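Local coordinates for protein member of s1p family of ribosomal proteins (Pyrococcus furiosus, PDB 5YH1) that probably acts as a metal-dependent exonuclease on nucleic acids, its DHH-family fragment here holding a manganese ion bound by three aspartates and a histidine, at residues R217-L221 with L280-G284; I58-H62 with D111-D115; R325-V331 with P363-Y369. Numbering follows the deposited sequence.

Contacts 2, 1 and 3 follow one another along the chain in that order. Contact 2 fixes helix 109-126 against strand 58-63 of the five-stranded parallel sheet in the manganese-binding DHH domain. Contact 1, its centre about 25 Å from that of contact 2, nearest atoms about 9 Å apart, ties the turn between helices 215-218 and 221-229 to the loop 280-284 that precedes the long helix 286-311. Side chains of both come about 13 Å from the manganese, so they belong to the part around the metal. Contact 3, its centre about 37 and 35 Å from those of contacts 1 and 2, lies in a separate mixed sheet beyond helix 286-311, its nearest atoms about 27 and 23 Å from theirs.

Contact 1. Residues R217-L221 with L280-G284; sequences RIKHL and LLITG
L280 follows helix 276-279 and still has near-helical angles (phi/psi -80/-4); its carbonyl O accepts a hydrogen bond from H220 NE2 at 2.7 Å, with the oxygen near the imidazole plane. H220 reaches it from a type I turn, I218 to L221, closed by L221 N to I218 O at 2.9 Å; chi1 is p and chi2 -73°. L221 lays CD2 4.1 Å from L280 CB. L281 then leaves the helix with positive phi (63/50), completing a Schellman motif, and H220 CE1 sits 3.2 Å from L281 O. The contact thus joins the turn between helices 215-218 and 221-229, within the DHH family region, to the connection between helices 276-279 and 286-311; L280 and L221 also touch T70 of helix 66-86. I282, chi1 p, is the central apolar residue: its CG2 lies 3.7 Å from L221 CD2, its CA 5.8 Å from R217 CA. Its O accepts a hydrogen bond from R217 NH1 at 2.6 Å, the arginine being t, t, m along chi1-chi3. T283 points away, and its OG1 is hydrogen-bonded to E278.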
loop_
_atom_site.group_PDB
_atom_site.type_symbol
_atom_site.label_atom_id
_atom_site.label_comp_id
_atom_site.label_asym_id
_atom_site.label_seq_id
_atom_site.Cartn_x
_atom_site.Cartn_y
_atom_site.Cartn_z
ATOM N N ARG A 217 -10.318 -19.121 29.786
ATOM C CA ARG A 217 -9.760 -19.110 28.439
ATOM C C ARG A 217 -8.575 -18.149 28.297
ATOM O O ARG A 217 -7.612 -18.464 27.621
ATOM C CB ARG A 217 -10.855 -18.739 27.435
ATOM C CG ARG A 217 -10.446 -18.897 25.984
ATOM C CD ARG A 217 -11.574 -18.503 25.058
ATOM N NE ARG A 217 -12.682 -19.448 25.132
ATOM C CZ ARG A 217 -12.700 -20.655 24.564
ATOM N NH1 ARG A 217 -11.666 -21.106 23.856
ATOM N NH2 ARG A 217 -13.769 -21.424 24.713
ATOM N N ILE A 218 -8.638 -16.989 28.945
ATOM C CA ILE A 218 -7.639 -15.930 28.728
ATOM C C ILE A 218 -6.675 -15.651 29.879
ATOM O O ILE A 218 -5.794 -14.809 29.737
ATOM C CB ILE A 218 -8.310 -14.584 28.360
ATOM C CG1 ILE A 218 -9.055 -13.976 29.548
ATOM C CG2 ILE A 218 -9.256 -14.756 27.183
ATOM C CD1 ILE A 218 -9.571 -12.584 29.275
ATOM N N LYS A 219 -6.817 -16.335 31.013
ATOM C CA LYS A 219 -6.028 -15.974 32.205
ATOM C C LYS A 219 -4.517 -16.173 32.057
ATOM O O LYS A 219 -3.744 -15.624 32.843
ATOM C CB LYS A 219 -6.543 -16.684 33.464
ATOM C CG LYS A 219 -6.487 -18.197 33.415
ATOM C CD LYS A 219 -7.269 -18.778 34.570
ATOM C CE LYS A 219 -7.226 -20.297 34.553
ATOM N NZ LYS A 219 -8.103 -20.814 35.629
ATOM N N HIS A 220 -4.100 -16.936 31.049
ATOM C CA HIS A 220 -2.674 -17.079 30.699
ATOM C C HIS A 220 -2.107 -15.992 29.764
ATOM O O HIS A 220 -0.884 -15.916 29.558
ATOM C CB HIS A 220 -2.437 -18.451 30.065
ATOM C CG HIS A 220 -2.983 -18.572 28.677
ATOM N ND1 HIS A 220 -4.331 -18.672 28.411
ATOM C CD2 HIS A 220 -2.362 -18.584 27.477
ATOM C CE1 HIS A 220 -4.516 -18.755 27.108
ATOM N NE2 HIS A 220 -3.336 -18.706 26.518
ATOM N N LEU A 221 -2.975 -15.158 29.189
ATOM C CA LEU A 221 -2.532 -14.126 28.231
ATOM C C LEU A 221 -1.566 -13.117 28.823
ATOM O O LEU A 221 -0.596 -12.733 28.167
ATOM C CB LEU A 221 -3.731 -13.412 27.597
ATOM C CG LEU A 221 -4.635 -14.285 26.715
ATOM C CD1 LEU A 221 -5.650 -13.428 25.977
ATOM C CD2 LEU A 221 -3.836 -15.102 25.713
ATOM N N LEU A 280 -1.810 -17.754 20.417
ATOM C CA LEU A 280 -2.011 -17.343 21.810
ATOM C C LEU A 280 -2.648 -18.419 22.700
ATOM O O LEU A 280 -2.817 -18.196 23.908
ATOM C CB LEU A 280 -2.888 -16.091 21.864
ATOM C CG LEU A 280 -2.236 -14.795 21.414
ATOM C CD1 LEU A 280 -3.292 -13.708 21.389
ATOM C CD2 LEU A 280 -1.061 -14.405 22.306
ATOM N N LEU A 281 -3.019 -19.550 22.093
ATOM C CA LEU A 281 -3.591 -20.707 22.775
ATOM C C LEU A 281 -4.929 -20.377 23.427
ATOM O O LEU A 281 -5.124 -20.662 24.596
ATOM C CB LEU A 281 -2.610 -21.289 23.811
ATOM C CG LEU A 281 -2.890 -22.735 24.279
ATOM C CD1 LEU A 281 -2.371 -23.731 23.267
ATOM C CD2 LEU A 281 -2.259 -23.029 25.632
ATOM N N ILE A 282 -5.849 -19.762 22.688
ATOM C CA ILE A 282 -7.173 -19.488 23.257
ATOM C C ILE A 282 -8.292 -20.254 22.589
ATOM O O ILE A 282 -9.455 -20.057 22.918
ATOM C CB ILE A 282 -7.516 -17.984 23.297
ATOM C CG1 ILE A 282 -7.659 -17.406 21.892
ATOM C CG2 ILE A 282 -6.457 -17.222 24.083
ATOM C CD1 ILE A 282 -8.359 -16.063 21.883
ATOM N N THR A 283 -7.947 -21.112 21.643
ATOM C CA THR A 283 -8.894 -22.054 21.079
ATOM C C THR A 283 -8.579 -23.419 21.685
ATOM O O THR A 283 -7.516 -23.634 22.279
ATOM C CB THR A 283 -8.771 -22.145 19.538
ATOM O OG1 THR A 283 -7.573 -22.837 19.180
ATOM C CG2 THR A 283 -8.742 -20.771 18.901
ATOM N N GLY A 284 -9.486 -24.360 21.517
ATOM C CA GLY A 284 -9.204 -25.719 21.942
ATOM C C GLY A 284 -8.343 -26.504 20.970
ATOM O O GLY A 284 -8.104 -27.686 21.187
#

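Contact 2. Residues I58-H62 with D111-D115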
loop_
_atom_site.group_PDB
_atom_site.type_symbol
_atom_site.label_atom_id
_atom_site.label_comp_id
_atom_site.label_asym_id
_atom_site.label_seq_id
_atom_site.Cartn_x
_atom_site.Cartn_y
_atom_site.Cartn_z
ATOM N N ILE A 58 -18.030 -1.177 18.001
ATOM C CA ILE A 58 -16.804 -0.915 18.720
ATOM C C ILE A 58 -15.636 -1.032 17.751
ATOM O O ILE A 58 -15.554 -1.991 16.984
ATOM C CB ILE A 58 -16.629 -1.923 19.872
ATOM C CG1 ILE A 58 -17.720 -1.709 20.921
ATOM C CG2 ILE A 58 -15.239 -1.814 20.497
ATOM C CD1 ILE A 58 -17.725 -2.760 22.016
ATOM N N ILE A 59 -14.747 -0.045 17.786
ATOM C CA ILE A 59 -13.454 -0.139 17.121
ATOM C C ILE A 59 -12.393 -0.276 18.196
ATOM O O ILE A 59 -12.285 0.582 19.078
ATOM C CB ILE A 59 -13.082 1.125 16.332
ATOM C CG1 ILE A 59 -14.173 1.504 15.361
ATOM C CG2 ILE A 59 -11.776 0.905 15.573
ATOM C CD1 ILE A 59 -13.900 2.855 14.730
ATOM N N LEU A 60 -11.609 -1.343 18.104
ATOM C CA LEU A 60 -10.476 -1.551 18.996
ATOM C C LEU A 60 -9.169 -1.411 18.214
ATOM O O LEU A 60 -8.871 -2.217 17.335
ATOM C CB LEU A 60 -10.582 -2.917 19.682
ATOM C CG LEU A 60 -9.716 -3.118 20.928
ATOM C CD1 LEU A 60 -10.208 -4.292 21.743
ATOM C CD2 LEU A 60 -8.252 -3.327 20.572
ATOM N N ARG A 61 -8.406 -0.375 18.541
ATOM C CA ARG A 61 -7.072 -0.144 17.986
ATOM C C ARG A 61 -6.036 -0.584 18.997
ATOM O O ARG A 61 -6.154 -0.250 20.180
ATOM C CB ARG A 61 -6.856 1.341 17.727
ATOM C CG ARG A 61 -7.501 1.861 16.465
ATOM C CD ARG A 61 -6.487 1.901 15.344
ATOM N NE ARG A 61 -7.119 2.150 14.054
ATOM C CZ ARG A 61 -6.596 1.782 12.890
ATOM N NH1 ARG A 61 -5.425 1.155 12.844
ATOM N NH2 ARG A 61 -7.237 2.052 11.768
ATOM N N HIS A 62 -5.014 -1.306 18.535
ATOM C CA HIS A 62 -3.909 -1.708 19.392
ATOM C C HIS A 62 -2.572 -1.665 18.674
ATOM O O HIS A 62 -2.488 -1.905 17.468
ATOM C CB HIS A 62 -4.145 -3.111 19.976
ATOM C CG HIS A 62 -4.131 -4.210 18.959
ATOM N ND1 HIS A 62 -2.964 -4.733 18.447
ATOM C CD2 HIS A 62 -5.139 -4.892 18.369
ATOM C CE1 HIS A 62 -3.252 -5.684 17.580
ATOM N NE2 HIS A 62 -4.564 -5.802 17.516
ATOM N N ASP A 111 -4.541 6.336 10.566
ATOM C CA ASP A 111 -5.427 5.387 11.241
ATOM C C ASP A 111 -6.755 6.013 11.645
ATOM O O ASP A 111 -7.808 5.461 11.353
ATOM C CB ASP A 111 -4.759 4.785 12.487
ATOM C CG ASP A 111 -3.583 3.877 12.145
ATOM O OD1 ASP A 111 -3.379 3.571 10.958
ATOM O OD2 ASP A 111 -2.849 3.475 13.069
ATOM N N VAL A 112 -6.715 7.147 12.341
ATOM C CA VAL A 112 -7.957 7.738 12.830
ATOM C C VAL A 112 -8.833 8.243 11.673
ATOM O O VAL A 112 -10.065 8.134 11.714
ATOM C CB VAL A 112 -7.704 8.846 13.870
ATOM C CG1 VAL A 112 -7.143 10.108 13.226
ATOM C CG2 VAL A 112 -8.986 9.140 14.624
ATOM N N LEU A 113 -8.208 8.756 10.622
ATOM C CA LEU A 113 -8.994 9.274 9.492
ATOM C C LEU A 113 -9.711 8.133 8.783
ATOM O O LEU A 113 -10.867 8.260 8.389
ATOM C CB LEU A 113 -8.113 10.092 8.542
ATOM C CG LEU A 113 -7.651 11.421 9.171
ATOM C CD1 LEU A 113 -6.604 12.090 8.304
ATOM C CD2 LEU A 113 -8.823 12.360 9.414
ATOM N N LYS A 114 -9.034 7.002 8.660
ATOM C CA LYS A 114 -9.662 5.806 8.127
ATOM C C LYS A 114 -10.832 5.357 9.035
ATOM O O LYS A 114 -11.926 5.050 8.557
ATOM C CB LYS A 114 -8.594 4.719 7.964
ATOM C CG LYS A 114 -9.087 3.403 7.396
ATOM C CD LYS A 114 -9.298 2.375 8.485
ATOM C CE LYS A 114 -9.702 1.027 7.908
ATOM N NZ LYS A 114 -8.510 0.185 7.614
ATOM N N ASP A 115 -10.608 5.348 10.342
ATOM C CA ASP A 115 -11.661 4.976 11.287
ATOM C C ASP A 115 -12.891 5.898 11.149
ATOM O O ASP A 115 -14.035 5.448 11.179
ATOM C CB ASP A 115 -11.112 5.015 12.733
ATOM C CG ASP A 115 -10.083 3.914 13.008
ATOM O OD1 ASP A 115 -10.010 2.948 12.219
ATOM O OD2 ASP A 115 -9.343 4.016 14.014
HETATM O O HOH W 1 -5.967 0.322 9.727
#
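A buried arginine held by two aspartates one helical turn apart, each in its own way, sets this contact apart. D115 meets the R61 guanidinium edge-on in a bidentate salt bridge: NE to D115 OD2 and NH2 to D115 OD1 are both 2.9 Å, with N-H...O angles of 162° and 160°. D111 instead lies over a face of the same group, its CG 3.4 Å from R61 NH1. D111 OD2 is 3.5 Å from R61 NH1 but well out of the guanidinium plane, so this second bridge is one of charge alone. The spacing is helical, as D115 N is hydrogen-bonded to D111 O at 3.0 Å, and both aspartates have chi1 m. Helix 109-126 packs here on the parallel sheet of the DHH domain, an alpha/beta arrangement; the short axes pass 11.3 Å apart at 167°, nearly antiparallel. Alternation along the strand sends I59 and R61 toward the helix, and I59 CD1 fills the space against D115 CB at 4.1 Å. Neighbouring residues share the carboxylates: D115 also bridges to R100 and accepts from Y107 OH, while D111 OD2 is hydrogen-bonded to S102. The aliphatic part of K114 passes beside the arginine, CD 3.9 Å from R61 NH2, and water 1 accepts from R61 NH2 at 3.0 Å and, weakly, from K114 NZ at 3.3 Å.

Contact 3. Residues R325-V331 with P363-Y369; sequences RFNTIDV and PILTLAY
Strands 325-330 and 364-369 are the parallel pair of a beta-alpha-beta unit whose connecting helix, 343-358, packs on the side bearing N327, I364 and A368. Their axes run 4.7 Å apart at 14°, in unbroken register from R325 beside I364 to D330 beside Y369. Odd-numbered residues carry the ladder in both strands: R325 N to P363 O (2.8 Å), L365 N to R325 O (2.8 Å), N327 N to L365 O (2.7 Å), L367 N to N327 O (2.7 Å), I329 N to L367 O (3.1 Å), Y369 N to I329 O (2.9 Å) and V331 N to Y369 O (2.9 Å). On the face of F326, T328, D330, L365, L367 and Y369, the F326 ring (chi1 t) leans toward strand 364-369, its end reaching two leucine side chains: F326 CD1 is 4.0 Å from L365 CD2, and F326 CZ 3.9 Å from L367 CD2. T328 CG2 meets L367 CD2 at 4.0 Å. Helix 423-435 packs over this face. On the helix 343-358 side, A368 provides a hollow occupied by I329 CG2 and V331 CG1, 3.7 and 3.9 Å from A368 CB. N327, chi1 m, hydrogen-bonds ND2 to T366 OG1 at 3.1 Å; N327 OD1 is hydrogen-bonded to S317 OG, and T366 OG1 to H351 ND1. Y369, chi1 p, folds its ring back over strand 325-330. D330 OD1 is hydrogen-bonded to L333 N and E332 N, water 3 links Y369 OH (2.9 Å) to D330 OD2 (2.6 Å), and D330 CA lies 4.0 Å from the Y369 ring centroid, 15° off its normal, in a CH-pi contact.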
loop_
_atom_site.group_PDB
_atom_site.type_symbol
_atom_site.label_atom_id
_atom_site.label_comp_id
_atom_site.label_asym_id
_atom_site.label_seq_id
_atom_site.Cartn_x
_atom_site.Cartn_y
_atom_site.Cartn_z
ATOM N N ARG A 325 29.964 0.859 28.155
ATOM C CA ARG A 325 30.208 0.169 26.886
ATOM C C ARG A 325 29.229 0.730 25.849
ATOM O O ARG A 325 28.015 0.521 25.946
ATOM C CB ARG A 325 30.054 -1.352 27.023
ATOM C CG ARG A 325 30.281 -2.115 25.719
ATOM C CD ARG A 325 30.202 -3.623 25.940
ATOM N NE ARG A 325 31.321 -4.095 26.747
ATOM C CZ ARG A 325 32.555 -4.264 26.290
ATOM N NH1 ARG A 325 32.853 -4.015 25.015
ATOM N NH2 ARG A 325 33.502 -4.683 27.113
ATOM N N PHE A 326 29.773 1.452 24.875
ATOM C CA PHE A 326 28.987 2.140 23.841
ATOM C C PHE A 326 29.141 1.404 22.504
ATOM O O PHE A 326 30.245 1.320 21.970
ATOM C CB PHE A 326 29.500 3.581 23.728
ATOM C CG PHE A 326 28.759 4.449 22.740
ATOM C CD1 PHE A 326 27.376 4.442 22.661
ATOM C CD2 PHE A 326 29.459 5.337 21.934
ATOM C CE1 PHE A 326 26.708 5.278 21.766
ATOM C CE2 PHE A 326 28.800 6.176 21.043
ATOM C CZ PHE A 326 27.422 6.149 20.963
ATOM N N ASN A 327 28.037 0.866 21.985
ATOM C CA ASN A 327 28.034 0.127 20.728
ATOM C C ASN A 327 27.340 0.940 19.635
ATOM O O ASN A 327 26.267 1.494 19.862
ATOM C CB ASN A 327 27.283 -1.199 20.866
ATOM C CG ASN A 327 27.732 -2.021 22.062
ATOM O OD1 ASN A 327 28.920 -2.151 22.331
ATOM N ND2 ASN A 327 26.775 -2.597 22.768
ATOM N N THR A 328 27.936 0.987 18.445
ATOM C CA THR A 328 27.319 1.683 17.314
ATOM C C THR A 328 27.289 0.779 16.092
ATOM O O THR A 328 28.216 -0.001 15.859
ATOM C CB THR A 328 28.069 2.972 16.955
ATOM O OG1 THR A 328 29.422 2.648 16.632
ATOM C CG2 THR A 328 28.047 3.946 18.118
ATOM N N ILE A 329 26.204 0.880 15.333
ATOM C CA ILE A 329 26.030 0.096 14.120
ATOM C C ILE A 329 25.208 0.884 13.107
ATOM O O ILE A 329 24.130 1.397 13.414
ATOM C CB ILE A 329 25.387 -1.282 14.413
ATOM C CG1 ILE A 329 25.097 -2.058 13.126
ATOM C CG2 ILE A 329 24.110 -1.145 15.226
ATOM C CD1 ILE A 329 26.340 -2.465 12.370
ATOM N N ASP A 330 25.752 0.984 11.903
ATOM C CA ASP A 330 25.074 1.618 10.776
ATOM C C ASP A 330 24.175 0.579 10.118
ATOM O O ASP A 330 24.643 -0.238 9.312
ATOM C CB ASP A 330 26.115 2.137 9.787
ATOM C CG ASP A 330 25.499 2.916 8.628
ATOM O OD1 ASP A 330 24.336 2.628 8.244
ATOM O OD2 ASP A 330 26.201 3.809 8.105
ATOM N N VAL A 331 22.894 0.605 10.469
ATOM C CA VAL A 331 21.945 -0.362 9.942
ATOM C C VAL A 331 21.397 -0.015 8.548
ATOM O O VAL A 331 20.607 -0.769 8.015
ATOM C CB VAL A 331 20.781 -0.654 10.916
ATOM C CG1 VAL A 331 21.323 -1.215 12.224
ATOM C CG2 VAL A 331 19.931 0.584 11.176
ATOM N N PRO A 363 26.954 -1.488 32.287
ATOM C CA PRO A 363 26.418 -0.316 31.574
ATOM C C PRO A 363 26.623 -0.422 30.063
ATOM O O PRO A 363 27.741 -0.211 29.568
ATOM C CB PRO A 363 27.229 0.846 32.155
ATOM C CG PRO A 363 28.534 0.222 32.540
ATOM C CD PRO A 363 28.206 -1.170 32.998
ATOM N N ILE A 364 25.555 -0.772 29.347
ATOM C CA ILE A 364 25.633 -0.975 27.891
ATOM C C ILE A 364 24.659 -0.063 27.167
ATOM O O ILE A 364 23.468 -0.046 27.479
ATOM C CB ILE A 364 25.313 -2.426 27.473
ATOM C CG1 ILE A 364 26.231 -3.418 28.201
ATOM C CG2 ILE A 364 25.479 -2.586 25.966
ATOM C CD1 ILE A 364 25.829 -4.868 28.020
ATOM N N LEU A 365 25.184 0.673 26.195
ATOM C CA LEU A 365 24.390 1.563 25.352
ATOM C C LEU A 365 24.604 1.210 23.895
ATOM O O LEU A 365 25.715 1.315 23.386
ATOM C CB LEU A 365 24.785 3.019 25.591
ATOM C CG LEU A 365 23.860 4.069 24.967
ATOM C CD1 LEU A 365 22.468 4.040 25.577
ATOM C CD2 LEU A 365 24.470 5.446 25.164
ATOM N N THR A 366 23.530 0.791 23.234
ATOM C CA THR A 366 23.583 0.389 21.838
ATOM C C THR A 366 22.859 1.415 20.984
ATOM O O THR A 366 21.685 1.704 21.198
ATOM C CB THR A 366 22.973 -1.007 21.635
ATOM O OG1 THR A 366 23.765 -1.982 22.333
ATOM C CG2 THR A 366 22.935 -1.381 20.149
ATOM N N LEU A 367 23.582 1.977 20.026
ATOM C CA LEU A 367 23.037 2.987 19.121
ATOM C C LEU A 367 23.055 2.445 17.695
ATOM O O LEU A 367 24.119 2.252 17.117
ATOM C CB LEU A 367 23.889 4.242 19.208
ATOM C CG LEU A 367 23.572 5.348 18.202
ATOM C CD1 LEU A 367 22.318 6.085 18.621
ATOM C CD2 LEU A 367 24.755 6.300 18.116
ATOM N N ALA A 368 21.877 2.200 17.134
ATOM C CA ALA A 368 21.754 1.718 15.757
ATOM C C ALA A 368 21.177 2.818 14.890
ATOM O O ALA A 368 20.064 3.261 15.138
ATOM C CB ALA A 368 20.854 0.499 15.707
ATOM N N TYR A 369 21.911 3.251 13.868
ATOM C CA TYR A 369 21.495 4.423 13.091
ATOM C C TYR A 369 21.356 4.171 11.588
ATOM O O TYR A 369 22.050 3.336 11.002
ATOM C CB TYR A 369 22.448 5.591 13.336
ATOM C CG TYR A 369 23.884 5.344 12.946
ATOM C CD1 TYR A 369 24.337 5.621 11.653
ATOM C CD2 TYR A 369 24.799 4.847 13.870
ATOM C CE1 TYR A 369 25.661 5.398 11.301
ATOM C CE2 TYR A 369 26.122 4.621 13.526
ATOM C CZ TYR A 369 26.547 4.895 12.246
ATOM O OH TYR A 369 27.857 4.671 11.914
HETATM O O HOH W 2 29.098 2.408 13.682
HETATM O O HOH W 3 28.460 4.661 9.121
#